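Local structure of RagB/SusD family nutrient uptake outer membrane protein (Bacteroides thetaiotaomicron, 7KV2) at residues S117-C122 with A149-Y154; W162-Y167 with K493-I498; T408-A413 with E451-E456. The protein probably binds beta-glucan at the outer-membrane surface of a gut bacterium, as a SusD-family partner in glycan uptake. All coordinates share one frame; numbering follows the deposited sequence.

Contact 1 of 3, residues S117-C122 with A149-Y154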
loop_
_atom_site.group_PDB
_atom_site.type_symbol
_atom_site.label_atom_id
_atom_site.label_comp_id
_atom_site.label_asym_id
_atom_site.label_seq_id
_atom_site.Cartn_x
_atom_site.Cartn_y
_atom_site.Cartn_z
ATOM N N SER A 117 -4.306 13.930 -9.315
ATOM C CA SER A 117 -3.171 14.275 -10.224
ATOM C C SER A 117 -2.908 13.089 -11.141
ATOM O O SER A 117 -2.787 13.292 -12.377
ATOM C CB SER A 117 -1.915 14.684 -9.503
ATOM O OG SER A 117 -2.210 15.761 -8.628
ATOM N N GLY A 118 -2.864 11.882 -10.577
ATOM C CA GLY A 118 -2.743 10.648 -11.365
ATOM C C GLY A 118 -3.847 10.551 -12.425
ATOM O O GLY A 118 -3.516 10.396 -13.622
ATOM N N VAL A 119 -5.101 10.666 -12.005
ATOM C CA VAL A 119 -6.294 10.579 -12.885
ATOM C C VAL A 119 -6.134 11.595 -14.025
ATOM O O VAL A 119 -6.373 11.209 -15.193
ATOM C CB VAL A 119 -7.597 10.800 -12.107
ATOM C CG1 VAL A 119 -8.758 10.916 -13.068
ATOM C CG2 VAL A 119 -7.897 9.713 -11.095
ATOM N N LYS A 120 -5.777 12.832 -13.716
ATOM C CA LYS A 120 -5.658 13.918 -14.733
ATOM C C LYS A 120 -4.574 13.538 -15.740
ATOM O O LYS A 120 -4.804 13.695 -16.932
ATOM C CB LYS A 120 -5.345 15.275 -14.094
ATOM C CG LYS A 120 -6.544 15.920 -13.402
ATOM C CD LYS A 120 -6.250 17.168 -12.582
ATOM C CE LYS A 120 -7.509 17.906 -12.161
ATOM N NZ LYS A 120 -7.318 18.624 -10.875
ATOM N N ARG A 121 -3.436 13.014 -15.283
ATOM C CA ARG A 121 -2.333 12.667 -16.211
ATOM C C ARG A 121 -2.744 11.505 -17.115
ATOM O O ARG A 121 -2.331 11.534 -18.287
ATOM C CB ARG A 121 -1.037 12.400 -15.438
ATOM C CG ARG A 121 -0.533 13.645 -14.743
ATOM C CD ARG A 121 0.794 13.379 -14.106
ATOM N NE ARG A 121 1.335 14.584 -13.534
ATOM C CZ ARG A 121 2.603 14.780 -13.303
ATOM N NH1 ARG A 121 3.490 13.829 -13.575
ATOM N NH2 ARG A 121 2.994 15.938 -12.813
ATOM N N CYS A 122 -3.510 10.537 -16.608
ATOM C CA CYS A 122 -4.056 9.388 -17.379
ATOM C C CYS A 122 -5.000 9.922 -18.483
ATOM O O CYS A 122 -4.879 9.481 -19.645
ATOM C CB CYS A 122 -4.744 8.372 -16.468
ATOM S SG CYS A 122 -3.529 7.495 -15.411
ATOM N N ALA A 149 -5.321 1.429 -16.704
ATOM C CA ALA A 149 -5.042 0.612 -15.509
ATOM C C ALA A 149 -4.553 1.526 -14.389
ATOM O O ALA A 149 -5.054 1.375 -13.266
ATOM C CB ALA A 149 -4.024 -0.464 -15.828
ATOM N N LEU A 150 -3.632 2.447 -14.674
ATOM C CA LEU A 150 -3.188 3.462 -13.677
ATOM C C LEU A 150 -4.389 4.271 -13.213
ATOM O O LEU A 150 -4.479 4.603 -12.022
ATOM C CB LEU A 150 -2.107 4.363 -14.255
ATOM C CG LEU A 150 -0.717 3.730 -14.393
ATOM C CD1 LEU A 150 0.175 4.657 -15.204
ATOM C CD2 LEU A 150 -0.069 3.457 -13.031
ATOM N N ARG A 151 -5.309 4.596 -14.122
ATOM C CA ARG A 151 -6.437 5.457 -13.715
ATOM C C ARG A 151 -7.285 4.729 -12.673
ATOM O O ARG A 151 -7.682 5.371 -11.723
ATOM C CB ARG A 151 -7.289 5.854 -14.925
ATOM C CG ARG A 151 -8.342 6.893 -14.589
ATOM C CD ARG A 151 -8.875 7.574 -15.861
ATOM N NE ARG A 151 -9.597 6.617 -16.680
ATOM C CZ ARG A 151 -9.855 6.762 -17.990
ATOM N NH1 ARG A 151 -9.439 7.826 -18.648
ATOM N NH2 ARG A 151 -10.513 5.825 -18.634
ATOM N N VAL A 152 -7.545 3.438 -12.846
ATOM C CA VAL A 152 -8.316 2.603 -11.884
ATOM C C VAL A 152 -7.520 2.526 -10.573
ATOM O O VAL A 152 -8.153 2.603 -9.495
ATOM C CB VAL A 152 -8.645 1.220 -12.466
ATOM C CG1 VAL A 152 -9.366 0.336 -11.454
ATOM C CG2 VAL A 152 -9.495 1.332 -13.739
ATOM N N PHE A 153 -6.196 2.408 -10.676
ATOM C CA PHE A 153 -5.283 2.321 -9.486
ATOM C C PHE A 153 -5.433 3.618 -8.657
ATOM O O PHE A 153 -5.663 3.581 -7.435
ATOM C CB PHE A 153 -3.843 2.015 -9.923
ATOM C CG PHE A 153 -2.926 1.650 -8.770
ATOM C CD1 PHE A 153 -2.379 2.616 -7.947
ATOM C CD2 PHE A 153 -2.772 0.315 -8.397
ATOM C CE1 PHE A 153 -1.595 2.270 -6.854
ATOM C CE2 PHE A 153 -2.018 -0.027 -7.289
ATOM C CZ PHE A 153 -1.417 0.955 -6.530
ATOM N N TYR A 154 -5.464 4.776 -9.303
ATOM C CA TYR A 154 -5.596 6.062 -8.587
ATOM C C TYR A 154 -7.027 6.221 -8.033
ATOM O O TYR A 154 -7.179 6.741 -6.894
ATOM C CB TYR A 154 -5.178 7.201 -9.510
ATOM C CG TYR A 154 -3.740 7.229 -9.940
ATOM C CD1 TYR A 154 -2.719 7.334 -8.996
ATOM C CD2 TYR A 154 -3.389 7.281 -11.276
ATOM C CE1 TYR A 154 -1.399 7.461 -9.382
ATOM C CE2 TYR A 154 -2.066 7.365 -11.672
ATOM C CZ TYR A 154 -1.060 7.449 -10.722
ATOM O OH TYR A 154 0.259 7.584 -11.074
#

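Contact 2 of 3, residues W162-Y167 with K493-I498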
loop_
_atom_site.group_PDB
_atom_site.type_symbol
_atom_site.label_atom_id
_atom_site.label_comp_id
_atom_site.label_asym_id
_atom_site.label_seq_id
_atom_site.Cartn_x
_atom_site.Cartn_y
_atom_site.Cartn_z
ATOM N N TRP A 162 -12.539 7.223 0.645
ATOM C CA TRP A 162 -13.665 8.208 0.716
ATOM C C TRP A 162 -14.962 7.701 0.052
ATOM O O TRP A 162 -16.034 8.225 0.446
ATOM C CB TRP A 162 -13.231 9.535 0.118
ATOM C CG TRP A 162 -12.296 10.334 0.959
ATOM C CD1 TRP A 162 -12.623 11.120 2.018
ATOM C CD2 TRP A 162 -10.873 10.438 0.795
ATOM N NE1 TRP A 162 -11.510 11.726 2.513
ATOM C CE2 TRP A 162 -10.418 11.326 1.781
ATOM C CE3 TRP A 162 -9.943 9.840 -0.074
ATOM C CZ2 TRP A 162 -9.078 11.694 1.892
ATOM C CZ3 TRP A 162 -8.629 10.234 0.013
ATOM C CH2 TRP A 162 -8.192 11.094 1.017
ATOM N N GLY A 163 -14.887 6.786 -0.917
ATOM C CA GLY A 163 -16.033 6.032 -1.468
ATOM C C GLY A 163 -16.823 6.829 -2.516
ATOM O O GLY A 163 -16.778 6.453 -3.705
ATOM N N ASN A 164 -17.572 7.840 -2.073
ATOM C CA ASN A 164 -18.527 8.632 -2.917
ATOM C C ASN A 164 -17.834 9.905 -3.401
ATOM O O ASN A 164 -17.890 10.919 -2.670
ATOM C CB ASN A 164 -19.797 8.969 -2.118
ATOM C CG ASN A 164 -20.421 7.782 -1.435
ATOM O OD1 ASN A 164 -20.949 6.876 -2.059
ATOM N ND2 ASN A 164 -20.360 7.766 -0.122
ATOM N N VAL A 165 -17.123 9.865 -4.535
ATOM C CA VAL A 165 -16.118 10.915 -4.905
ATOM C C VAL A 165 -16.320 11.323 -6.360
ATOM O O VAL A 165 -16.961 10.580 -7.096
ATOM C CB VAL A 165 -14.676 10.405 -4.685
ATOM C CG1 VAL A 165 -14.429 10.190 -3.207
ATOM C CG2 VAL A 165 -14.416 9.162 -5.490
ATOM N N PRO A 166 -15.762 12.478 -6.789
ATOM C CA PRO A 166 -15.857 12.932 -8.177
ATOM C C PRO A 166 -15.265 11.920 -9.165
ATOM O O PRO A 166 -14.227 11.305 -8.838
ATOM C CB PRO A 166 -15.029 14.214 -8.240
ATOM C CG PRO A 166 -14.839 14.661 -6.822
ATOM C CD PRO A 166 -15.034 13.436 -5.955
ATOM N N TYR A 167 -15.897 11.754 -10.335
ATOM C CA TYR A 167 -15.414 10.857 -11.413
ATOM C C TYR A 167 -15.327 11.652 -12.717
ATOM O O TYR A 167 -16.215 12.494 -12.989
ATOM C CB TYR A 167 -16.273 9.599 -11.562
ATOM C CG TYR A 167 -15.745 8.685 -12.639
ATOM C CD1 TYR A 167 -14.726 7.782 -12.358
ATOM C CD2 TYR A 167 -16.180 8.773 -13.962
ATOM C CE1 TYR A 167 -14.184 6.969 -13.341
ATOM C CE2 TYR A 167 -15.647 7.960 -14.958
ATOM C CZ TYR A 167 -14.636 7.059 -14.645
ATOM O OH TYR A 167 -14.060 6.240 -15.578
ATOM N N LYS A 493 -18.203 4.540 9.550
ATOM C CA LYS A 493 -16.766 4.882 9.487
ATOM C C LYS A 493 -16.120 4.293 8.233
ATOM O O LYS A 493 -14.947 4.587 8.019
ATOM C CB LYS A 493 -16.078 4.388 10.752
ATOM C CG LYS A 493 -16.700 4.925 12.032
ATOM C CD LYS A 493 -16.846 6.406 12.085
ATOM C CE LYS A 493 -17.504 6.837 13.387
ATOM N NZ LYS A 493 -17.372 8.288 13.556
ATOM N N LYS A 494 -16.851 3.560 7.400
ATOM C CA LYS A 494 -16.265 2.920 6.190
ATOM C C LYS A 494 -15.633 3.960 5.235
ATOM O O LYS A 494 -14.601 3.626 4.600
ATOM C CB LYS A 494 -17.324 2.056 5.513
ATOM C CG LYS A 494 -16.868 1.400 4.223
ATOM C CD LYS A 494 -17.796 0.295 3.750
ATOM C CE LYS A 494 -17.231 -0.365 2.513
ATOM N NZ LYS A 494 -18.143 -1.384 1.945
ATOM N N TYR A 495 -16.254 5.136 5.049
ATOM C CA TYR A 495 -15.798 6.228 4.155
ATOM C C TYR A 495 -15.424 7.438 5.007
ATOM O O TYR A 495 -16.296 7.904 5.811
ATOM C CB TYR A 495 -16.884 6.560 3.114
ATOM C CG TYR A 495 -17.396 5.374 2.351
ATOM C CD1 TYR A 495 -16.515 4.532 1.684
ATOM C CD2 TYR A 495 -18.754 5.091 2.270
ATOM C CE1 TYR A 495 -16.954 3.425 0.991
ATOM C CE2 TYR A 495 -19.211 3.990 1.561
ATOM C CZ TYR A 495 -18.314 3.169 0.898
ATOM O OH TYR A 495 -18.724 2.060 0.217
ATOM N N LEU A 496 -14.193 7.957 4.878
ATOM C CA LEU A 496 -13.718 9.112 5.687
ATOM C C LEU A 496 -14.491 10.365 5.273
ATOM O O LEU A 496 -14.974 10.436 4.150
ATOM C CB LEU A 496 -12.231 9.364 5.450
ATOM C CG LEU A 496 -11.302 8.319 6.096
ATOM C CD1 LEU A 496 -9.920 8.411 5.465
ATOM C CD2 LEU A 496 -11.226 8.555 7.596
ATOM N N PRO A 497 -14.543 11.394 6.135
ATOM C CA PRO A 497 -15.048 12.704 5.734
ATOM C C PRO A 497 -14.211 13.229 4.563
ATOM O O PRO A 497 -12.963 13.215 4.673
ATOM C CB PRO A 497 -14.809 13.625 6.934
ATOM C CG PRO A 497 -14.667 12.680 8.099
ATOM C CD PRO A 497 -14.072 11.403 7.519
ATOM N N ILE A 498 -14.892 13.710 3.508
ATOM C CA ILE A 498 -14.251 14.495 2.400
ATOM C C ILE A 498 -13.648 15.773 2.973
ATOM O O ILE A 498 -14.289 16.429 3.788
ATOM C CB ILE A 498 -15.275 14.728 1.279
ATOM C CG1 ILE A 498 -15.756 13.386 0.733
ATOM C CG2 ILE A 498 -14.699 15.630 0.191
ATOM C CD1 ILE A 498 -16.988 13.458 -0.155
#

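Contact 3 of 3, residues T408-A413 with E451-E456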
loop_
_atom_site.group_PDB
_atom_site.type_symbol
_atom_site.label_atom_id
_atom_site.label_comp_id
_atom_site.label_asym_id
_atom_site.label_seq_id
_atom_site.Cartn_x
_atom_site.Cartn_y
_atom_site.Cartn_z
ATOM N N THR A 408 -1.645 -13.397 -4.062
ATOM C CA THR A 408 -2.257 -14.218 -5.124
ATOM C C THR A 408 -2.766 -15.539 -4.515
ATOM O O THR A 408 -3.896 -15.919 -4.778
ATOM C CB THR A 408 -1.241 -14.503 -6.234
ATOM O OG1 THR A 408 -0.638 -13.297 -6.684
ATOM C CG2 THR A 408 -1.900 -15.188 -7.406
ATOM N N LEU A 409 -1.910 -16.253 -3.789
ATOM C CA LEU A 409 -2.233 -17.578 -3.206
ATOM C C LEU A 409 -3.392 -17.450 -2.202
ATOM O O LEU A 409 -4.335 -18.287 -2.248
ATOM C CB LEU A 409 -0.984 -18.170 -2.548
ATOM C CG LEU A 409 0.149 -18.653 -3.463
ATOM C CD1 LEU A 409 1.390 -18.945 -2.647
ATOM C CD2 LEU A 409 -0.226 -19.887 -4.265
ATOM N N LEU A 410 -3.353 -16.456 -1.320
ATOM C CA LEU A 410 -4.410 -16.276 -0.303
ATOM C C LEU A 410 -5.709 -15.843 -0.991
ATOM O O LEU A 410 -6.791 -16.306 -0.547
ATOM C CB LEU A 410 -3.905 -15.298 0.753
ATOM C CG LEU A 410 -2.764 -15.865 1.599
ATOM C CD1 LEU A 410 -2.218 -14.857 2.611
ATOM C CD2 LEU A 410 -3.185 -17.119 2.339
ATOM N N ASN A 411 -5.641 -14.962 -1.988
ATOM C CA ASN A 411 -6.839 -14.543 -2.782
ATOM C C ASN A 411 -7.513 -15.798 -3.387
ATOM O O ASN A 411 -8.750 -15.956 -3.239
ATOM C CB ASN A 411 -6.476 -13.599 -3.929
ATOM C CG ASN A 411 -6.220 -12.152 -3.552
ATOM O OD1 ASN A 411 -6.395 -11.748 -2.405
ATOM N ND2 ASN A 411 -5.829 -11.358 -4.535
ATOM N N ALA A 412 -6.721 -16.671 -4.036
ATOM C CA ALA A 412 -7.223 -17.920 -4.664
ATOM C C ALA A 412 -7.828 -18.832 -3.582
ATOM O O ALA A 412 -8.940 -19.298 -3.756
ATOM C CB ALA A 412 -6.125 -18.601 -5.437
ATOM N N ALA A 413 -7.124 -19.102 -2.481
ATOM C CA ALA A 413 -7.676 -19.913 -1.367
ATOM C C ALA A 413 -9.047 -19.342 -0.956
ATOM O O ALA A 413 -10.046 -20.108 -0.860
ATOM C CB ALA A 413 -6.712 -19.935 -0.211
ATOM N N GLU A 451 -6.941 -14.681 8.802
ATOM C CA GLU A 451 -5.862 -14.556 9.811
ATOM C C GLU A 451 -4.477 -14.743 9.153
ATOM O O GLU A 451 -3.506 -14.113 9.642
ATOM C CB GLU A 451 -6.140 -15.437 11.013
ATOM C CG GLU A 451 -5.090 -15.284 12.099
ATOM C CD GLU A 451 -4.949 -13.923 12.775
ATOM O OE1 GLU A 451 -5.710 -12.949 12.482
ATOM O OE2 GLU A 451 -4.071 -13.844 13.651
ATOM N N GLU A 452 -4.345 -15.565 8.112
ATOM C CA GLU A 452 -3.032 -15.731 7.443
ATOM C C GLU A 452 -2.676 -14.410 6.758
ATOM O O GLU A 452 -1.531 -14.013 6.845
ATOM C CB GLU A 452 -3.019 -16.874 6.434
ATOM C CG GLU A 452 -1.623 -17.282 6.009
ATOM C CD GLU A 452 -0.840 -18.007 7.085
ATOM O OE1 GLU A 452 -1.494 -18.657 7.964
ATOM O OE2 GLU A 452 0.399 -17.841 7.103
ATOM N N ARG A 453 -3.640 -13.724 6.139
ATOM C CA ARG A 453 -3.417 -12.378 5.577
ATOM C C ARG A 453 -2.896 -11.452 6.676
ATOM O O ARG A 453 -1.977 -10.658 6.429
ATOM C CB ARG A 453 -4.688 -11.818 4.948
ATOM C CG ARG A 453 -5.219 -12.603 3.770
ATOM C CD ARG A 453 -6.531 -12.023 3.257
ATOM N NE ARG A 453 -6.296 -10.750 2.584
ATOM C CZ ARG A 453 -5.956 -10.569 1.313
ATOM N NH1 ARG A 453 -5.946 -11.561 0.422
ATOM N NH2 ARG A 453 -5.692 -9.341 0.921
ATOM N N HIS A 454 -3.527 -11.502 7.851
ATOM C CA HIS A 454 -3.215 -10.652 9.011
ATOM C C HIS A 454 -1.729 -10.847 9.380
ATOM O O HIS A 454 -1.043 -9.862 9.625
ATOM C CB HIS A 454 -4.169 -11.016 10.164
ATOM C CG HIS A 454 -4.067 -10.093 11.322
ATOM N ND1 HIS A 454 -4.580 -10.412 12.561
ATOM C CD2 HIS A 454 -3.536 -8.857 11.423
ATOM C CE1 HIS A 454 -4.384 -9.404 13.382
ATOM N NE2 HIS A 454 -3.713 -8.432 12.715
ATOM N N LEU A 455 -1.292 -12.100 9.439
ATOM C CA LEU A 455 0.104 -12.473 9.793
ATOM C C LEU A 455 1.058 -12.019 8.669
ATOM O O LEU A 455 2.179 -11.610 8.990
ATOM C CB LEU A 455 0.155 -14.000 9.962
ATOM C CG LEU A 455 -0.594 -14.586 11.167
ATOM C CD1 LEU A 455 -0.547 -16.109 11.138
ATOM C CD2 LEU A 455 0.009 -14.118 12.480
ATOM N N GLU A 456 0.600 -12.080 7.416
ATOM C CA GLU A 456 1.426 -11.941 6.190
ATOM C C GLU A 456 1.721 -10.468 5.831
ATOM O O GLU A 456 2.814 -10.187 5.301
ATOM C CB GLU A 456 0.701 -12.650 5.041
ATOM C CG GLU A 456 1.478 -12.695 3.756
ATOM C CD GLU A 456 2.772 -13.488 3.720
ATOM O OE1 GLU A 456 3.023 -14.291 4.652
ATOM O OE2 GLU A 456 3.550 -13.267 2.743
HETATM O O HOH W 1 -7.510 -13.916 0.752
#

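Contact 1 of 3, residues S117-C122 with A149-Y154
Tyr154 and Cys122 reach across to the facing helix because in each the first side-chain torsion sets the outer atom anti to its own carbonyl carbon: CG of Tyr154 at chi1 -65° and SG of Cys122 at chi1 -69°. The phenol thereby lies flat against the backbone of Gly118, whose CA sits over one ring face, offset toward the rim, 3.5 Å from the ring centroid in a CH-pi contact. Glycine suits this place, since a CB here would run into CD2 of the ring. The thiol meets the same ring from another direction, at its edge and almost in its plane, with Cys122 SG 4.0 Å from Tyr154 CE2, a sulfur-aromatic contact. The two segments belong to helices 110-130 and 137-162, an antiparallel pair in the TPR-like part of the SusD fold, and their short axes approach to 8.6 Å at an angle of 161°. Gly118 and Cys122, both small, are consistent with so close an approach: Cys122 SG also rests 3.6 Å from Leu150 CB, while Cys122 CB lies 3.9 Å from Arg151 CB. Val119 meets the base of the tyrosine, its CG2 4.0 Å from Tyr154 CB as the two side chains slide past each other in opposite directions. An alanine in place of Tyr154 would probably open a gap over Gly118 and leave the backbone oxygen of Ala53 without the hydroxyl that now bonds to it. Arg151 packs with CB and CG, while its bent chain carries NH1 to a hydrogen bond with Asn123 OD1.

Contact 2 of 3, residues W162-Y167 with K493-I498
Trp162, Tyr495 and Ile498 bring together two irregular segments of the SusD fold, one where helix 137-162 of the TPR-like region gives way to a loop, the other close to the C-terminus. Trp162 buries the greatest area. Its indole NE1 donates to the backbone oxygen of Pro497, with 3.0 Å between Trp162 NE1 and Pro497 O. The oxygen lies in the indole plane, but the bond is bent (136° at the hydrogen) and the donor stands above the carbonyl plane. Tryptophan suits the place because it sets a polar N-H beside an apolar ring carbon: Leu496 CB and Ile498 CG1 both pack on Trp162 CD1, at 3.9 and 4.1 Å.

Tyr495 covers the turn that follows the helix. Its CB is 3.3 Å from Trp162 O, and ring atom CD1 lies 3.5 Å from Gly163 CA. Glycine fits here twice over: its phi is positive, and a CB would strike the tyrosine ring. The Asn164 side chain runs at about a right angle to that of Tyr495, its ND2 3.9 Å from Tyr495 CD2; its amide is held by Ala183 N at OD1 and by Asn513 OD1 at ND2. Asn513 also donates through ND2 to the oxygens of Trp162 and Leu496, tying both segments to the chain end. Ile498, with CG1 anti to its carbonyl carbon (chi1 -60°), extends its outer methyl toward the opposite loop, where Ile498 CD1 meets Asn164 O at 3.7 Å.

Contact 3 of 3, residues T408-A413 with E451-E456
A buried charge network between two antiparallel helices in the SusD-family region, 405-417 and 446-456, frames this contact, in which Leu410 and Asn411 meet Arg453. The short axes stand 10.7 Å apart, so the backbones do not touch and side chains fill the space. Leu410 points toward the other helix and uses both its methyls: CD1 packs 3.9 Å from Arg453 CG, and CD2 lies 4.0 Å from Glu452 CG. A branched apolar residue suits this spot because it lies against the methylene portions of Glu452 and Arg453, whose polar ends pass it by, the carboxylate turning away and the guanidinium going on to Asn411. Glu452 bends at chi2, taking its carboxylate to a salt bridge with Arg338 and a hydrogen bond with His433.

Arg453 is likewise bent, at chi3 (71°), which swings its guanidinium toward the opposing helix. There Arg453 NH1 donates to Asn411 OD1 at 2.9 Å. The amide and guanidinium planes are nearly parallel, 3° apart, but stepped, so that OD1 is tilted 21° out of the guanidinium plane. Salt bridges from NE to Asp466 and from NH2 to Glu407 bring the group to four partners, two of them on NH1, and fix its rotation; the acidic neighbours would be expected to offset its buried charge. A water accepts from Arg453 NH1 at 2.8 Å and, by a weak bond, donates to Leu410 O at 2.8 Å.

How the contacts relate
The three contacts lie in different parts of one chain: contact 1 in the N-terminal family region, contact 3 in the C-terminal one, and contact 2 between them. Contact 1 closes first, between helices 110-130 and 137-162; contact 2 starts where the second of these helices ends, so the two are neighbours, with centres about 17 Å apart and nearest atoms about 5 Å apart without touching. Contact 2 then spans 325 intervening residues. Contact 3, between helices 405-417 and 446-456, falls within that long span, its centre about 27 Å from each of the others. Local helix pairing in each region is thus combined with one long-range closure that brings the chain end back to the early helices.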